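Local coordinates for nucleoprotein (Sendai virus, PDB 6M7D) that coats the viral RNA genome as a helical nucleocapsid, one subunit per six nucleotides, shielding it from nucleases and presenting it as template for transcription and replication, at residues V37-P42 and I103-K108; L284-L289 and M359-L364. All coordinates share one frame; numbering follows the deposited sequence.

In the fold
The two contacts sit on opposite sides of the chain's centre, their own centres 59 Å apart and their nearest atoms about 44 Å apart, so neither touches the other. Contact 1 joins strands 33-40 and 99-108 in the small mixed sheet, and its nearest atom is about 27 Å from the bound RNA. Contact 2, later in the chain, sets the loop before helix 290-305 against the start of helix 359-370. It is closer to the RNA, about 12 Å by nearest atoms, and the side chain of Met361 is about 10 Å from that of Tyr356, which binds RNA. The two follow in series, contact 1 closing before contact 2 opens.

Contact 1: residues V37-P42 and I103-K108; sequences VFVLGP and IYNIEK
Ile106, Val39 and Phe38 bury more surface than any other residues between 37-42 and 103-108. Ile106 lies on the face of the sheet it shares with Phe38, Leu40 and Tyr104: CG1 lies beside its own backbone N (chi1 -47°), and the bend at chi2 (-64°) brings CD1 to 3.7 Å from Phe38 CB. Leu40 CD2 meets Ile106 CB at 3.6 Å, so the branched side chain touches two residues of the neighbouring strand with different atoms. Phe38 also runs alongside Tyr104, its CD1 3.5 Å from Tyr104 CB; the two ring planes are nearly perpendicular, at 86°. Helices 47-62 and 129-135 close over this apolar face, which suits the large hydrocarbon groups of Phe38 and Ile106.

The strands are parallel neighbours at the edge of a four-stranded mixed sheet, 33-40 being an outermost strand within the chain. Tyr104 N donates to Val37 O, Val39 N to Tyr104 O at 2.7 Å, and Ile106 N to Val39 O at 2.7 Å, each nearly along the C=O axis. Gly41 N continues the ladder past the strand end, reaching Ile106 O at 3.0 Å from above the carbonyl plane.

Val39 works on the other face, where beta-branching gives two methyls to share: CG1 packs on Ile103 CG2 at 3.6 Å, while CG2 rests against Asn105 ND2 at 3.4 Å. Helix 86-93 lies against Val39 and Ile103 here. Beyond them Glu107 bends its carboxylate over the CA of Gly41, where the lack of a side chain lets it come close, and OE1 is hydrogen-bonded to Ser43 OG.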
ATOM      1  N   VAL A  37       0.746  10.330  21.341  1.00  9.94           N
ATOM      2  CA  VAL A  37       0.823   8.891  21.129  1.00  9.94           C
ATOM      3  C   VAL A  37       0.908   8.223  22.490  1.00  9.94           C
ATOM      4  O   VAL A  37       1.747   8.592  23.316  1.00  9.94           O
ATOM      5  CB  VAL A  37       2.026   8.511  20.252  1.00  9.94           C
ATOM      6  CG1 VAL A  37       2.122   7.010  20.128  1.00  9.94           C
ATOM      7  CG2 VAL A  37       1.884   9.134  18.900  1.00  9.94           C
ATOM      8  N   PHE A  38       0.049   7.242  22.720  1.00  9.96           N
ATOM      9  CA  PHE A  38      -0.066   6.584  24.012  1.00  9.96           C
ATOM     10  C   PHE A  38       0.548   5.197  23.927  1.00  9.96           C
ATOM     11  O   PHE A  38       0.092   4.359  23.145  1.00  9.96           O
ATOM     12  CB  PHE A  38      -1.526   6.513  24.446  1.00  9.96           C
ATOM     13  CG  PHE A  38      -2.208   7.837  24.432  1.00  9.96           C
ATOM     14  CD1 PHE A  38      -2.185   8.648  25.545  1.00  9.96           C
ATOM     15  CD2 PHE A  38      -2.856   8.284  23.300  1.00  9.96           C
ATOM     16  CE1 PHE A  38      -2.803   9.872  25.531  1.00  9.96           C
ATOM     17  CE2 PHE A  38      -3.475   9.507  23.285  1.00  9.96           C
ATOM     18  CZ  PHE A  38      -3.449  10.301  24.401  1.00  9.96           C
ATOM     19  N   VAL A  39       1.581   4.964  24.727  1.00 10.30           N
ATOM     20  CA  VAL A  39       2.257   3.678  24.800  1.00 10.30           C
ATOM     21  C   VAL A  39       1.894   3.032  26.126  1.00 10.30           C
ATOM     22  O   VAL A  39       1.516   3.724  27.076  1.00 10.30           O
ATOM     23  CB  VAL A  39       3.778   3.833  24.649  1.00 10.30           C
ATOM     24  CG1 VAL A  39       4.096   4.605  23.389  1.00 10.30           C
ATOM     25  CG2 VAL A  39       4.364   4.528  25.850  1.00 10.30           C
ATOM     26  N   LEU A  40       1.971   1.708  26.180  1.00 11.81           N
ATOM     27  CA  LEU A  40       1.658   1.002  27.415  1.00 11.81           C
ATOM     28  C   LEU A  40       2.907   0.837  28.261  1.00 11.81           C
ATOM     29  O   LEU A  40       3.914   0.289  27.805  1.00 11.81           O
ATOM     30  CB  LEU A  40       1.053  -0.365  27.116  1.00 11.81           C
ATOM     31  CG  LEU A  40      -0.207  -0.406  26.263  1.00 11.81           C
ATOM     32  CD1 LEU A  40      -0.936  -1.711  26.490  1.00 11.81           C
ATOM     33  CD2 LEU A  40      -1.092   0.765  26.585  1.00 11.81           C
ATOM     34  N   GLY A  41       2.841   1.309  29.491  1.00 14.49           N
ATOM     35  CA  GLY A  41       3.895   1.067  30.440  1.00 14.49           C
ATOM     36  C   GLY A  41       3.846  -0.345  30.966  1.00 14.49           C
ATOM     37  O   GLY A  41       2.887  -1.100  30.750  1.00 14.49           O
ATOM     38  N   PRO A  42       4.903  -0.734  31.679  1.00 16.52           N
ATOM     39  CA  PRO A  42       4.942  -2.099  32.223  1.00 16.52           C
ATOM     40  C   PRO A  42       3.865  -2.366  33.255  1.00 16.52           C
ATOM     41  O   PRO A  42       3.681  -3.519  33.662  1.00 16.52           O
ATOM     42  CB  PRO A  42       6.350  -2.192  32.827  1.00 16.52           C
ATOM     43  CG  PRO A  42       6.765  -0.779  33.055  1.00 16.52           C
ATOM     44  CD  PRO A  42       6.132   0.021  31.969  1.00 16.52           C
ATOM     45  N   ILE A 103       4.852  11.288  23.361  1.00 11.80           N
ATOM     46  CA  ILE A 103       4.583   9.945  23.853  1.00 11.80           C
ATOM     47  C   ILE A 103       4.049  10.027  25.275  1.00 11.80           C
ATOM     48  O   ILE A 103       4.733  10.511  26.181  1.00 11.80           O
ATOM     49  CB  ILE A 103       5.842   9.072  23.785  1.00 11.80           C
ATOM     50  CG1 ILE A 103       6.259   8.881  22.329  1.00 11.80           C
ATOM     51  CG2 ILE A 103       5.590   7.742  24.445  1.00 11.80           C
ATOM     52  CD1 ILE A 103       7.568   8.183  22.172  1.00 11.80           C
ATOM     53  N   TYR A 104       2.823   9.561  25.465  1.00 14.02           N
ATOM     54  CA  TYR A 104       2.215   9.417  26.775  1.00 14.02           C
ATOM     55  C   TYR A 104       2.220   7.944  27.153  1.00 14.02           C
ATOM     56  O   TYR A 104       2.216   7.070  26.286  1.00 14.02           O
ATOM     57  CB  TYR A 104       0.781   9.945  26.785  1.00 14.02           C
ATOM     58  CG  TYR A 104       0.634  11.450  26.700  1.00 14.02           C
ATOM     59  CD1 TYR A 104       1.643  12.245  26.188  1.00 14.02           C
ATOM     60  CD2 TYR A 104      -0.524  12.072  27.137  1.00 14.02           C
ATOM     61  CE1 TYR A 104       1.503  13.611  26.112  1.00 14.02           C
ATOM     62  CE2 TYR A 104      -0.672  13.438  27.067  1.00 14.02           C
ATOM     63  CZ  TYR A 104       0.345  14.203  26.554  1.00 14.02           C
ATOM     64  OH  TYR A 104       0.204  15.568  26.481  1.00 14.02           O
ATOM     65  N   ASN A 105       2.233   7.669  28.449  1.00 15.40           N
ATOM     66  CA  ASN A 105       2.258   6.301  28.945  1.00 15.40           C
ATOM     67  C   ASN A 105       0.927   5.968  29.594  1.00 15.40           C
ATOM     68  O   ASN A 105       0.458   6.702  30.467  1.00 15.40           O
ATOM     69  CB  ASN A 105       3.395   6.096  29.943  1.00 15.40           C
ATOM     70  CG  ASN A 105       4.748   6.067  29.277  1.00 15.40           C
ATOM     71  OD1 ASN A 105       5.291   7.104  28.903  1.00 15.40           O
ATOM     72  ND2 ASN A 105       5.303   4.876  29.123  1.00 15.40           N
ATOM     73  N   ILE A 106       0.321   4.870  29.161  1.00 15.23           N
ATOM     74  CA  ILE A 106      -0.848   4.315  29.827  1.00 15.23           C
ATOM     75  C   ILE A 106      -0.342   3.429  30.955  1.00 15.23           C
ATOM     76  O   ILE A 106       0.359   2.443  30.715  1.00 15.23           O
ATOM     77  CB  ILE A 106      -1.735   3.520  28.867  1.00 15.23           C
ATOM     78  CG1 ILE A 106      -1.975   4.299  27.579  1.00 15.23           C
ATOM     79  CG2 ILE A 106      -3.044   3.183  29.542  1.00 15.23           C
ATOM     80  CD1 ILE A 106      -2.724   5.558  27.796  1.00 15.23           C
ATOM     81  N   GLU A 107      -0.691   3.806  32.188  1.00 20.22           N
ATOM     82  CA  GLU A 107      -0.257   3.069  33.405  1.00 20.22           C
ATOM     83  C   GLU A 107      -1.488   2.509  34.121  1.00 20.22           C
ATOM     84  O   GLU A 107      -2.461   3.264  34.300  1.00 20.22           O
ATOM     85  CB  GLU A 107       0.505   4.012  34.337  1.00 20.22           C
ATOM     86  CG  GLU A 107       1.779   4.568  33.729  1.00 20.22           C
ATOM     87  CD  GLU A 107       2.869   3.537  33.495  1.00 20.22           C
ATOM     88  OE1 GLU A 107       2.628   2.348  33.782  1.00 20.22           O
ATOM     89  OE2 GLU A 107       3.957   3.927  33.029  1.00 20.22           O
ATOM     90  N   LYS A 108      -1.424   1.246  34.550  1.00 23.31           N
ATOM     91  CA  LYS A 108      -2.567   0.607  35.254  1.00 23.31           C
ATOM     92  C   LYS A 108      -2.310   0.659  36.764  1.00 23.31           C
ATOM     93  O   LYS A 108      -1.278   0.116  37.204  1.00 23.31           O
ATOM     94  CB  LYS A 108      -2.718  -0.845  34.790  1.00 23.31           C
ATOM     95  CG  LYS A 108      -3.875  -1.617  35.408  1.00 23.31           C
ATOM     96  CD  LYS A 108      -5.202  -1.359  34.728  1.00 23.31           C
ATOM     97  CE  LYS A 108      -6.340  -2.147  35.340  1.00 23.31           C
ATOM     98  NZ  LYS A 108      -7.608  -1.942  34.601  1.00 23.31           N
TER

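Contact 2: residues L284-L289 and M359-L364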
ATOM      1  N   LEU A 284       6.961  -2.381 -30.756  1.00  0.94           N
ATOM      2  CA  LEU A 284       7.972  -1.585 -30.076  1.00  0.94           C
ATOM      3  C   LEU A 284       8.919  -0.912 -31.052  1.00  0.94           C
ATOM      4  O   LEU A 284       9.572   0.066 -30.688  1.00  0.94           O
ATOM      5  CB  LEU A 284       8.770  -2.455 -29.115  1.00  0.94           C
ATOM      6  CG  LEU A 284       8.165  -2.821 -27.767  1.00  0.94           C
ATOM      7  CD1 LEU A 284       9.158  -3.662 -27.001  1.00  0.94           C
ATOM      8  CD2 LEU A 284       7.788  -1.586 -26.989  1.00  0.94           C
ATOM      9  N   THR A 285       9.011  -1.424 -32.277  1.00  1.03           N
ATOM     10  CA  THR A 285       9.845  -0.839 -33.316  1.00  1.03           C
ATOM     11  C   THR A 285       9.280   0.460 -33.858  1.00  1.03           C
ATOM     12  O   THR A 285       9.948   1.123 -34.649  1.00  1.03           O
ATOM     13  CB  THR A 285      10.020  -1.840 -34.453  1.00  1.03           C
ATOM     14  OG1 THR A 285       8.754  -2.072 -35.075  1.00  1.03           O
ATOM     15  CG2 THR A 285      10.533  -3.146 -33.911  1.00  1.03           C
ATOM     16  N   LEU A 286       8.076   0.836 -33.448  1.00  1.28           N
ATOM     17  CA  LEU A 286       7.488   2.099 -33.849  1.00  1.28           C
ATOM     18  C   LEU A 286       8.240   3.270 -33.233  1.00  1.28           C
ATOM     19  O   LEU A 286       8.788   3.181 -32.135  1.00  1.28           O
ATOM     20  CB  LEU A 286       6.028   2.152 -33.426  1.00  1.28           C
ATOM     21  CG  LEU A 286       5.000   1.932 -34.527  1.00  1.28           C
ATOM     22  CD1 LEU A 286       5.175   0.584 -35.155  1.00  1.28           C
ATOM     23  CD2 LEU A 286       3.638   2.053 -33.928  1.00  1.28           C
ATOM     24  N   SER A 287       8.262   4.380 -33.961  1.00  1.62           N
ATOM     25  CA  SER A 287       8.893   5.588 -33.458  1.00  1.62           C
ATOM     26  C   SER A 287       8.015   6.328 -32.464  1.00  1.62           C
ATOM     27  O   SER A 287       8.517   7.191 -31.743  1.00  1.62           O
ATOM     28  CB  SER A 287       9.253   6.505 -34.619  1.00  1.62           C
ATOM     29  OG  SER A 287       8.094   6.916 -35.307  1.00  1.62           O
ATOM     30  N   ASN A 288       6.722   6.004 -32.412  1.00  2.47           N
ATOM     31  CA  ASN A 288       5.845   6.581 -31.403  1.00  2.47           C
ATOM     32  C   ASN A 288       6.316   6.227 -30.006  1.00  2.47           C
ATOM     33  O   ASN A 288       6.201   7.031 -29.075  1.00  2.47           O
ATOM     34  CB  ASN A 288       4.415   6.081 -31.588  1.00  2.47           C
ATOM     35  CG  ASN A 288       3.821   6.479 -32.892  1.00  2.47           C
ATOM     36  OD1 ASN A 288       2.878   7.259 -32.934  1.00  2.47           O
ATOM     37  ND2 ASN A 288       4.350   5.932 -33.979  1.00  2.47           N
ATOM     38  N   LEU A 289       6.832   5.020 -29.842  1.00  2.26           N
ATOM     39  CA  LEU A 289       7.176   4.486 -28.540  1.00  2.26           C
ATOM     40  C   LEU A 289       8.626   4.715 -28.175  1.00  2.26           C
ATOM     41  O   LEU A 289       9.001   4.459 -27.031  1.00  2.26           O
ATOM     42  CB  LEU A 289       6.870   2.988 -28.502  1.00  2.26           C
ATOM     43  CG  LEU A 289       5.549   2.536 -29.109  1.00  2.26           C
ATOM     44  CD1 LEU A 289       5.422   1.043 -28.996  1.00  2.26           C
ATOM     45  CD2 LEU A 289       4.391   3.213 -28.429  1.00  2.26           C
ATOM     46  N   MET A 359      -5.308   6.674 -28.525  1.00  1.86           N
ATOM     47  CA  MET A 359      -6.240   5.633 -28.928  1.00  1.86           C
ATOM     48  C   MET A 359      -5.657   4.741 -30.010  1.00  1.86           C
ATOM     49  O   MET A 359      -5.981   3.553 -30.071  1.00  1.86           O
ATOM     50  CB  MET A 359      -7.546   6.254 -29.403  1.00  1.86           C
ATOM     51  CG  MET A 359      -8.704   5.294 -29.350  1.00  1.86           C
ATOM     52  SD  MET A 359      -9.056   4.763 -27.668  1.00  1.86           S
ATOM     53  CE  MET A 359      -9.945   3.250 -27.998  1.00  1.86           C
ATOM     54  N   GLU A 360      -4.794   5.279 -30.865  1.00  1.50           N
ATOM     55  CA  GLU A 360      -4.206   4.441 -31.898  1.00  1.50           C
ATOM     56  C   GLU A 360      -3.148   3.520 -31.315  1.00  1.50           C
ATOM     57  O   GLU A 360      -3.025   2.371 -31.737  1.00  1.50           O
ATOM     58  CB  GLU A 360      -3.624   5.298 -33.020  1.00  1.50           C
ATOM     59  CG  GLU A 360      -4.652   6.099 -33.813  1.00  1.50           C
ATOM     60  CD  GLU A 360      -6.067   5.521 -33.777  1.00  1.50           C
ATOM     61  OE1 GLU A 360      -6.263   4.354 -34.179  1.00  1.50           O
ATOM     62  OE2 GLU A 360      -6.994   6.250 -33.355  1.00  1.50           O
ATOM     63  N   MET A 361      -2.399   3.987 -30.319  1.00  1.24           N
ATOM     64  CA  MET A 361      -1.458   3.104 -29.642  1.00  1.24           C
ATOM     65  C   MET A 361      -2.188   2.082 -28.784  1.00  1.24           C
ATOM     66  O   MET A 361      -1.763   0.932 -28.684  1.00  1.24           O
ATOM     67  CB  MET A 361      -0.481   3.921 -28.807  1.00  1.24           C
ATOM     68  CG  MET A 361       0.620   4.551 -29.619  1.00  1.24           C
ATOM     69  SD  MET A 361       1.489   3.376 -30.651  1.00  1.24           S
ATOM     70  CE  MET A 361       0.979   3.919 -32.275  1.00  1.24           C
ATOM     71  N   PHE A 362      -3.302   2.482 -28.180  1.00  0.96           N
ATOM     72  CA  PHE A 362      -4.133   1.553 -27.429  1.00  0.96           C
ATOM     73  C   PHE A 362      -4.656   0.437 -28.323  1.00  0.96           C
ATOM     74  O   PHE A 362      -4.506  -0.754 -28.017  1.00  0.96           O
ATOM     75  CB  PHE A 362      -5.282   2.329 -26.791  1.00  0.96           C
ATOM     76  CG  PHE A 362      -6.131   1.520 -25.871  1.00  0.96           C
ATOM     77  CD1 PHE A 362      -5.595   0.942 -24.742  1.00  0.96           C
ATOM     78  CD2 PHE A 362      -7.473   1.357 -26.122  1.00  0.96           C
ATOM     79  CE1 PHE A 362      -6.378   0.209 -23.896  1.00  0.96           C
ATOM     80  CE2 PHE A 362      -8.252   0.625 -25.273  1.00  0.96           C
ATOM     81  CZ  PHE A 362      -7.702   0.049 -24.160  1.00  0.96           C
ATOM     82  N   LEU A 363      -5.267   0.811 -29.447  1.00  1.64           N
ATOM     83  CA  LEU A 363      -5.801  -0.175 -30.370  1.00  1.64           C
ATOM     84  C   LEU A 363      -4.702  -0.987 -31.025  1.00  1.64           C
ATOM     85  O   LEU A 363      -4.908  -2.162 -31.327  1.00  1.64           O
ATOM     86  CB  LEU A 363      -6.657   0.514 -31.425  1.00  1.64           C
ATOM     87  CG  LEU A 363      -7.923   1.161 -30.884  1.00  1.64           C
ATOM     88  CD1 LEU A 363      -8.748   1.692 -32.016  1.00  1.64           C
ATOM     89  CD2 LEU A 363      -8.702   0.174 -30.060  1.00  1.64           C
ATOM     90  N   LEU A 364      -3.524  -0.400 -31.223  1.00  1.09           N
ATOM     91  CA  LEU A 364      -2.404  -1.154 -31.756  1.00  1.09           C
ATOM     92  C   LEU A 364      -1.912  -2.189 -30.764  1.00  1.09           C
ATOM     93  O   LEU A 364      -1.544  -3.301 -31.154  1.00  1.09           O
ATOM     94  CB  LEU A 364      -1.273  -0.212 -32.133  1.00  1.09           C
ATOM     95  CG  LEU A 364      -0.050  -0.954 -32.640  1.00  1.09           C
ATOM     96  CD1 LEU A 364      -0.321  -1.497 -34.026  1.00  1.09           C
ATOM     97  CD2 LEU A 364       1.141  -0.054 -32.625  1.00  1.09           C
TER
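Met361 projects from the first turn of helix 359-370 toward the loop 284-289. From CB the chain leaves with CG beside the backbone N, and CG only grazes Leu289 CD2. The bend at chi2 (-53°) then sets SD against that same methyl, 3.7 Å away and tip to tip, with Asn288 CB a little farther off. A second turn at chi3 (112°) carries CE across the loop side chains, to 3.6 Å from Leu286 CD2 and 3.9 Å from Asn288 CG. An unbranched, flexible thioether suits this place because its successive bends fit it among two leucines and an asparagine. Asn288 borders the methionine tip with CB and its amide carbon, while its polar amide suits an exposed position.

One helical turn on, Leu364 has CG anti to the backbone N (chi1 177°), so that its CD2 meets Leu286 CD2 head on at 3.5 Å. Leu286 thus bridges Met361 and Leu364 through a single methyl. Met361 also touches Ala331 and Ser334 of helix 330-343, which places the contact where a loop and two helices meet.

No hydrogen bond or salt bridge crosses between loop and helix; this modest patch, with exposed Asn288 at its border, probably rests mainly on dispersion and burial of methyl and sulphur surface.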